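Local coordinates for putative acyl-[acyl-carrier-protein]--UDP-N-acetylglucosamine O-acyltransferase (Bacteroides fragilis, PDB 4R36) that probably transfers an acyl chain from acyl carrier protein to UDP-N-acetylglucosamine, the reaction by which LpxA enzymes begin lipid A synthesis, at residues 155-160 with 173-178; 54-59 with 68-73; 181-186 with 197-202. All coordinates share one frame; numbering follows the deposited sequence.

Contact 1 (155-160 with 173-178); sequences AGEIII and HQFCRV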
# COMPACT_ATOMS: atom_id res chain seq x y z
N ALA A 155 1.16 -13.38 -0.08
CA ALA A 155 0.59 -14.01 -1.25
C ALA A 155 0.07 -15.43 -0.90
O ALA A 155 0.06 -15.88 0.26
CB ALA A 155 1.61 -14.03 -2.39
N GLY A 156 -0.45 -16.11 -1.92
CA GLY A 156 -1.09 -17.39 -1.74
C GLY A 156 -0.22 -18.43 -1.06
O GLY A 156 0.97 -18.53 -1.39
N GLU A 157 -0.81 -19.15 -0.12
CA GLU A 157 -0.21 -20.33 0.47
C GLU A 157 1.15 -20.08 1.14
O GLU A 157 1.98 -20.98 1.24
CB GLU A 157 -0.05 -21.47 -0.60
CG GLU A 157 -1.37 -21.94 -1.19
CD GLU A 157 -1.30 -22.96 -2.31
OE1 GLU A 157 -1.03 -24.14 -2.00
OE2 GLU A 157 -1.57 -22.57 -3.49
N ILE A 158 1.35 -18.90 1.68
CA ILE A 158 2.51 -18.62 2.49
C ILE A 158 2.33 -19.17 3.90
O ILE A 158 1.23 -19.59 4.31
CB ILE A 158 2.84 -17.11 2.56
CG1 ILE A 158 1.72 -16.29 3.20
CG2 ILE A 158 3.17 -16.60 1.16
CD1 ILE A 158 1.69 -16.17 4.73
N ILE A 159 3.44 -19.24 4.61
CA ILE A 159 3.47 -19.65 5.97
C ILE A 159 4.32 -18.69 6.79
O ILE A 159 5.48 -18.42 6.47
CB ILE A 159 4.00 -21.08 6.16
CG1 ILE A 159 3.08 -22.08 5.42
CG2 ILE A 159 4.16 -21.44 7.67
CD1 ILE A 159 3.72 -23.48 5.42
N ILE A 160 3.77 -18.21 7.90
CA ILE A 160 4.52 -17.39 8.84
C ILE A 160 4.50 -18.15 10.18
O ILE A 160 3.43 -18.45 10.72
CB ILE A 160 3.96 -15.98 9.07
CG1 ILE A 160 3.57 -15.19 7.83
CG2 ILE A 160 4.79 -15.17 10.09
CD1 ILE A 160 4.60 -14.82 6.91
N HIS A 173 6.32 -13.36 -1.57
CA HIS A 173 5.90 -14.14 -2.67
C HIS A 173 5.15 -15.46 -2.31
O HIS A 173 5.41 -16.06 -1.27
CB HIS A 173 7.15 -14.52 -3.42
CG HIS A 173 6.92 -14.88 -4.84
ND1 HIS A 173 6.84 -16.17 -5.28
CD2 HIS A 173 6.79 -14.09 -5.94
CE1 HIS A 173 6.64 -16.19 -6.58
NE2 HIS A 173 6.61 -14.94 -7.00
N GLN A 174 4.31 -15.95 -3.23
CA GLN A 174 3.54 -17.21 -2.96
C GLN A 174 4.41 -18.35 -2.56
O GLN A 174 5.55 -18.51 -3.03
CB GLN A 174 2.60 -17.63 -4.15
CG GLN A 174 3.31 -17.66 -5.46
CD GLN A 174 2.39 -18.09 -6.58
OE1 GLN A 174 1.17 -18.16 -6.40
NE2 GLN A 174 2.98 -18.41 -7.73
N PHE A 175 3.88 -19.17 -1.66
CA PHE A 175 4.51 -20.39 -1.21
C PHE A 175 5.77 -20.16 -0.32
O PHE A 175 6.51 -21.13 -0.04
CB PHE A 175 4.92 -21.35 -2.38
CG PHE A 175 3.83 -21.65 -3.36
CD1 PHE A 175 2.75 -22.44 -2.98
CD2 PHE A 175 3.89 -21.16 -4.65
CE1 PHE A 175 1.72 -22.74 -3.89
CE2 PHE A 175 2.84 -21.43 -5.56
CZ PHE A 175 1.76 -22.23 -5.18
N CYS A 176 6.09 -18.94 0.02
CA CYS A 176 7.25 -18.71 0.91
C CYS A 176 6.93 -18.94 2.36
O CYS A 176 5.75 -18.92 2.78
CB CYS A 176 7.81 -17.30 0.71
SG CYS A 176 8.59 -17.24 -0.94
N ARG A 177 7.97 -19.14 3.16
CA ARG A 177 7.84 -19.34 4.57
C ARG A 177 8.83 -18.45 5.32
O ARG A 177 9.99 -18.28 4.90
CB ARG A 177 8.12 -20.83 4.92
CG ARG A 177 7.96 -21.07 6.39
CD ARG A 177 7.98 -22.55 6.71
NE ARG A 177 7.96 -22.84 8.13
CZ ARG A 177 8.33 -23.98 8.67
NH1 ARG A 177 8.71 -25.03 7.89
NH2 ARG A 177 8.32 -24.06 10.01
N VAL A 178 8.34 -17.84 6.41
CA VAL A 178 9.11 -17.03 7.33
C VAL A 178 9.19 -17.72 8.70
O VAL A 178 8.17 -18.05 9.34
CB VAL A 178 8.46 -15.62 7.51
CG1 VAL A 178 9.17 -14.78 8.55
CG2 VAL A 178 8.40 -14.89 6.17
O HOH W 1 -0.45 -15.89 -4.81
O HOH W 2 -0.71 -19.77 -4.28
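Ile-159 and Ile-160 pair in parallel with Arg-177 and Val-178, each strand entered through a type II turn, and three backbone hydrogen bonds join these neighbouring coils of the left-handed beta helix. Phe-175 N reaches Gly-156 O (3.0 Å) from one turn to the next, while Val-178 N to Ile-159 O (2.9 Å) and Ile-159 N to Cys-176 O (3.0 Å) tie the strands. From equivalent places in the two turns, Glu-157 runs alongside Phe-175, carboxylate and ring planes 69° apart. Both side chains set CG anti to the carbonyl carbon (chi1 -61° and -51°), which sends them out in the same direction and brings Glu-157 OE2 within 3.3 Å of Phe-175 CE1. On the outward face Ile-159 crosses the extended Arg-177 chain, CB and CG2 against its CG, and the guanidinium goes on to a salt bridge with Asp-161. Inside the coil Ile-160 CD1 meets Val-178 CG2 at 3.9 Å. Gln-174, which binds UDP-N-acetylglucosamine in another structure of this protein, offers OE1 to two waters. One accepts from Gly-156 N (2.9 Å), the other donates to Glu-157 OE2 (3.0 Å). Water thus bridges the polar outer edge, while aliphatic packing closes the inner one.

Contact 2 (54-59 with 68-73); sequences DNNKIM and SRIGNG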
# COMPACT_ATOMS: atom_id res chain seq x y z
N ASP A 54 -16.56 -15.49 21.36
CA ASP A 54 -16.89 -14.58 22.45
C ASP A 54 -15.96 -13.42 22.57
O ASP A 54 -14.81 -13.49 22.13
CB ASP A 54 -16.81 -15.32 23.78
CG ASP A 54 -17.79 -16.50 23.85
OD1 ASP A 54 -18.85 -16.52 23.16
OD2 ASP A 54 -17.42 -17.44 24.58
N ASN A 55 -16.44 -12.36 23.19
CA ASN A 55 -15.57 -11.21 23.60
C ASN A 55 -14.88 -10.53 22.38
O ASN A 55 -13.74 -10.17 22.44
CB ASN A 55 -14.51 -11.60 24.63
CG ASN A 55 -15.10 -12.29 25.86
OD1 ASN A 55 -16.09 -11.86 26.39
ND2 ASN A 55 -14.48 -13.33 26.29
N ASN A 56 -15.61 -10.34 21.30
CA ASN A 56 -15.06 -9.72 20.09
C ASN A 56 -15.60 -8.33 19.99
O ASN A 56 -16.71 -8.06 20.41
CB ASN A 56 -15.39 -10.51 18.84
CG ASN A 56 -14.58 -11.81 18.76
OD1 ASN A 56 -13.33 -11.80 18.62
ND2 ASN A 56 -15.28 -12.94 18.86
N LYS A 57 -14.80 -7.44 19.43
CA LYS A 57 -15.23 -6.12 19.12
C LYS A 57 -15.07 -5.87 17.62
O LYS A 57 -13.95 -5.97 17.12
CB LYS A 57 -14.36 -5.13 19.92
CG LYS A 57 -14.67 -3.67 19.59
CD LYS A 57 -14.08 -2.72 20.58
CE LYS A 57 -14.67 -1.35 20.33
NZ LYS A 57 -13.78 -0.25 20.78
N ILE A 58 -16.16 -5.58 16.95
CA ILE A 58 -16.17 -5.40 15.52
C ILE A 58 -16.62 -3.99 15.31
O ILE A 58 -17.77 -3.63 15.56
CB ILE A 58 -17.11 -6.38 14.84
CG1 ILE A 58 -16.76 -7.78 15.31
CG2 ILE A 58 -17.08 -6.21 13.35
CD1 ILE A 58 -17.51 -8.88 14.60
N MET A 59 -15.70 -3.16 14.80
CA MET A 59 -15.94 -1.78 14.63
C MET A 59 -16.66 -1.43 13.36
O MET A 59 -16.85 -2.24 12.48
CB MET A 59 -14.61 -0.96 14.77
CG MET A 59 -13.95 -1.28 16.09
SD MET A 59 -12.35 -0.54 16.39
CE MET A 59 -12.81 1.18 16.45
N SER A 68 -16.26 -16.96 6.99
CA SER A 68 -15.40 -16.49 8.08
C SER A 68 -15.60 -17.25 9.35
O SER A 68 -16.74 -17.65 9.68
CB SER A 68 -15.64 -15.04 8.38
OG SER A 68 -15.44 -14.18 7.25
N ARG A 69 -14.48 -17.45 10.06
CA ARG A 69 -14.44 -18.10 11.34
C ARG A 69 -13.54 -17.29 12.23
O ARG A 69 -12.32 -17.13 11.95
CB ARG A 69 -13.87 -19.49 11.19
CG ARG A 69 -14.55 -20.39 10.16
CD ARG A 69 -15.90 -20.89 10.65
NE ARG A 69 -16.53 -21.75 9.66
CZ ARG A 69 -17.43 -21.38 8.76
NH1 ARG A 69 -17.82 -20.13 8.63
NH2 ARG A 69 -17.94 -22.30 7.94
N ILE A 70 -14.13 -16.75 13.28
CA ILE A 70 -13.48 -15.88 14.18
C ILE A 70 -13.55 -16.44 15.58
O ILE A 70 -14.63 -16.80 16.10
CB ILE A 70 -14.10 -14.46 14.07
CG1 ILE A 70 -13.78 -13.87 12.67
CG2 ILE A 70 -13.62 -13.55 15.19
CD1 ILE A 70 -14.69 -12.74 12.29
N GLY A 71 -12.39 -16.47 16.23
CA GLY A 71 -12.28 -16.94 17.61
C GLY A 71 -12.74 -15.99 18.67
O GLY A 71 -13.75 -15.29 18.49
N ASN A 72 -12.00 -15.95 19.76
CA ASN A 72 -12.39 -15.07 20.90
C ASN A 72 -11.46 -13.91 21.17
O ASN A 72 -10.25 -14.02 20.97
CB ASN A 72 -12.39 -15.89 22.20
CG ASN A 72 -13.25 -17.14 22.08
OD1 ASN A 72 -14.36 -17.13 21.57
ND2 ASN A 72 -12.72 -18.22 22.54
N GLY A 73 -12.00 -12.82 21.66
CA GLY A 73 -11.16 -11.75 22.17
C GLY A 73 -10.50 -10.84 21.09
O GLY A 73 -9.57 -10.12 21.38
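Asn-72 leans along Asp-54 in the coil beside it, the two side chains pointing the same way with amide and carboxylate planes only 16° apart. Its CB rests 3.4 Å from Asp-54 O. Further out, CG lies 3.8 Å from Asp-54 N, and at the tip OD1 accepts a hydrogen bond from that same nitrogen at 2.8 Å, the donor tilted from the carbonyl plane. With chi1 at -54°, CG swings beside the backbone N of Asn-72, a torsion that puts OD1 within bonding distance of Asp-54 N. Gly-73 N completes this grip by donating to Asp-54 O (2.9 Å). Deeper in the corner, the buried Asn-56 sends ND2 to Gly-71 O at 2.8 Å in a nearly straight bond (169°), while its OD1 accepts from Asn-74 N. Asp-54 OD1 in turn takes the backbone amide of Glu-36, and Asp-102 OD1 takes that of Asn-72. Side-chain oxygens thus accept backbone N-H groups from one coil to the next in this corner of the hexapeptide-repeat helix, and Asn-56 spends both ends of its amide on backbone. Asparagine and aspartate here satisfy turn groups between strands, where regular sheet pairing stops.

Contact 3 (181-186 with 197-202); sequences YVMIQG and YIIAGR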
# COMPACT_ATOMS: atom_id res chain seq x y z
N TYR A 181 10.74 -15.42 14.97
CA TYR A 181 11.65 -14.39 15.54
C TYR A 181 12.48 -13.58 14.50
O TYR A 181 13.47 -12.97 14.81
CB TYR A 181 12.57 -15.01 16.59
CG TYR A 181 11.83 -15.51 17.77
CD1 TYR A 181 11.41 -14.62 18.77
CD2 TYR A 181 11.53 -16.83 17.90
CE1 TYR A 181 10.72 -15.10 19.86
CE2 TYR A 181 10.80 -17.30 19.00
CZ TYR A 181 10.43 -16.41 19.97
OH TYR A 181 9.69 -16.75 21.11
N VAL A 182 12.03 -13.59 13.28
CA VAL A 182 12.67 -12.86 12.20
C VAL A 182 12.22 -11.43 12.32
O VAL A 182 11.10 -11.16 12.83
CB VAL A 182 12.16 -13.48 10.91
CG1 VAL A 182 12.20 -12.57 9.72
CG2 VAL A 182 12.83 -14.82 10.59
N MET A 183 13.06 -10.51 11.89
CA MET A 183 12.62 -9.18 11.62
C MET A 183 12.89 -8.89 10.17
O MET A 183 14.04 -8.94 9.69
CB MET A 183 13.32 -8.22 12.49
CG MET A 183 12.57 -6.92 12.47
SD MET A 183 13.53 -5.91 11.39
CE MET A 183 12.25 -4.61 11.34
N ILE A 184 11.83 -8.53 9.44
CA ILE A 184 11.98 -8.20 8.02
C ILE A 184 11.81 -6.69 7.91
O ILE A 184 10.77 -6.12 8.33
CB ILE A 184 10.93 -8.90 7.16
CG1 ILE A 184 10.96 -10.40 7.44
CG2 ILE A 184 11.18 -8.57 5.70
CD1 ILE A 184 9.96 -11.21 6.60
N GLN A 185 12.77 -6.05 7.27
CA GLN A 185 12.78 -4.61 7.20
C GLN A 185 11.79 -4.07 6.15
O GLN A 185 11.41 -4.75 5.22
CB GLN A 185 14.20 -4.13 6.89
CG GLN A 185 15.08 -4.42 8.16
CD GLN A 185 16.51 -3.85 8.06
OE1 GLN A 185 17.00 -3.56 6.97
NE2 GLN A 185 17.15 -3.68 9.20
N GLY A 186 11.38 -2.83 6.37
CA GLY A 186 10.29 -2.23 5.60
C GLY A 186 10.58 -2.07 4.15
O GLY A 186 11.69 -1.71 3.75
N TYR A 197 15.06 -16.36 13.47
CA TYR A 197 15.91 -15.52 14.31
C TYR A 197 16.70 -14.40 13.58
O TYR A 197 17.44 -13.68 14.22
CB TYR A 197 16.91 -16.38 15.13
CG TYR A 197 16.27 -17.49 15.87
CD1 TYR A 197 15.41 -17.23 16.92
CD2 TYR A 197 16.60 -18.81 15.58
CE1 TYR A 197 14.80 -18.27 17.61
CE2 TYR A 197 15.96 -19.86 16.24
CZ TYR A 197 15.12 -19.57 17.29
OH TYR A 197 14.46 -20.57 17.90
N ILE A 198 16.62 -14.30 12.24
CA ILE A 198 17.46 -13.34 11.51
C ILE A 198 16.76 -12.01 11.24
O ILE A 198 15.53 -11.90 11.33
CB ILE A 198 18.03 -13.91 10.20
CG1 ILE A 198 17.00 -14.07 9.09
CG2 ILE A 198 18.71 -15.25 10.46
CD1 ILE A 198 17.59 -14.17 7.71
N ILE A 199 17.58 -11.01 10.94
CA ILE A 199 17.14 -9.80 10.29
C ILE A 199 17.33 -9.95 8.79
O ILE A 199 18.40 -10.37 8.30
CB ILE A 199 17.90 -8.58 10.80
CG1 ILE A 199 17.78 -8.44 12.32
CG2 ILE A 199 17.43 -7.30 10.10
CD1 ILE A 199 18.69 -7.37 12.90
N ALA A 200 16.27 -9.65 8.02
CA ALA A 200 16.34 -9.66 6.59
C ALA A 200 16.06 -8.25 6.12
O ALA A 200 15.06 -7.63 6.51
CB ALA A 200 15.34 -10.62 5.99
N GLY A 201 16.97 -7.73 5.32
CA GLY A 201 16.87 -6.37 4.82
C GLY A 201 17.63 -6.12 3.54
O GLY A 201 18.18 -7.06 2.95
N ARG A 202 17.60 -4.85 3.10
CA ARG A 202 18.21 -4.40 1.85
C ARG A 202 17.45 -4.81 0.59
O ARG A 202 16.54 -5.62 0.62
CB ARG A 202 19.67 -4.86 1.71
CG ARG A 202 20.44 -4.45 2.98
CD ARG A 202 21.94 -4.61 2.88
NE ARG A 202 22.72 -4.20 4.12
CZ ARG A 202 23.06 -2.97 4.53
NH1 ARG A 202 22.70 -1.85 3.90
NH2 ARG A 202 23.84 -2.83 5.58
O HOH W 3 16.40 -2.73 4.65
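Tyr-181 and Tyr-197 lie side by side at the head of two parallel segments, and from them the contact runs from close packing to a watery end. The rings are nearly parallel, at 14°, but slid so far apart that they barely overlap. Their centroids are 5.7 Å apart, and the closest touch is Tyr-181 CD2 to Tyr-197 CE1 at 3.6 Å. Similar first torsions (chi1 -65° and -50°) aim the two rings in one direction. Phe-220 adds an edge-to-face partner to Tyr-181, while Tyr-197 is packed by helices 222-237 and 257-267. Beyond the rings the strands close through regular bonding: Met-183 N to Ile-198 O, Ala-200 N to Met-183 O and Gln-185 N to Ala-200 O are each 2.9 Å. Ile-184 and Ala-200 turn to the buried face; Met-183 and Ile-199 share the other, where Met-183 SD and Ile-199 CG2 stand 4.3 Å apart, a looser touch. Here the extended Gln-185 crosses Ile-199, bringing NE2 to 3.7 Å from Ile-199 CG2. At the solvent end a water accepts from Arg-202 N (2.9 Å) and also approaches Gln-185 OE1, at a separation too short to be trusted in detail. Nearby, Gly-186 O takes a hydrogen bond from Arg-189 of a second subunit. The aromatic head and the bonded backbones thus join strand 183-184 to strand 198-201, with the C-terminal helices packing on Tyr-197 and Ile-198, and Tyr-181 O, bonded to ND2 of Asn-211, ties that junction to a residue that binds UDP-N-acetylglucosamine in another structure of this protein. Ring packing and backbone bonds therefore hold the junction, and polar side chains and water finish its outer end.

In the fold
Along the chain contact 2 comes first, then contact 1, then contact 3, following the axis of one left-handed beta helix. Contacts 1 and 2 share the sheet holding strands 68-70, 159-160 and 177-178, yet their centres are about 25 Å apart. Strand 57-58 of contact 2 belongs instead to the sheet of contact 3, whose centre lies about 30 Å from that of contact 2, across the middle of the chain. Contacts 1 and 3 are neighbours, with centres about 15 Å apart: strand 177-178 leads into 183-184, and Val-178 CG2 packs on Ile-184 CD1 at 4.0 Å. Repeated coils thus carry the fold from the N-terminal part past Gln-174, one of the UDP-N-acetylglucosamine-binding residues, to the C-terminal helices.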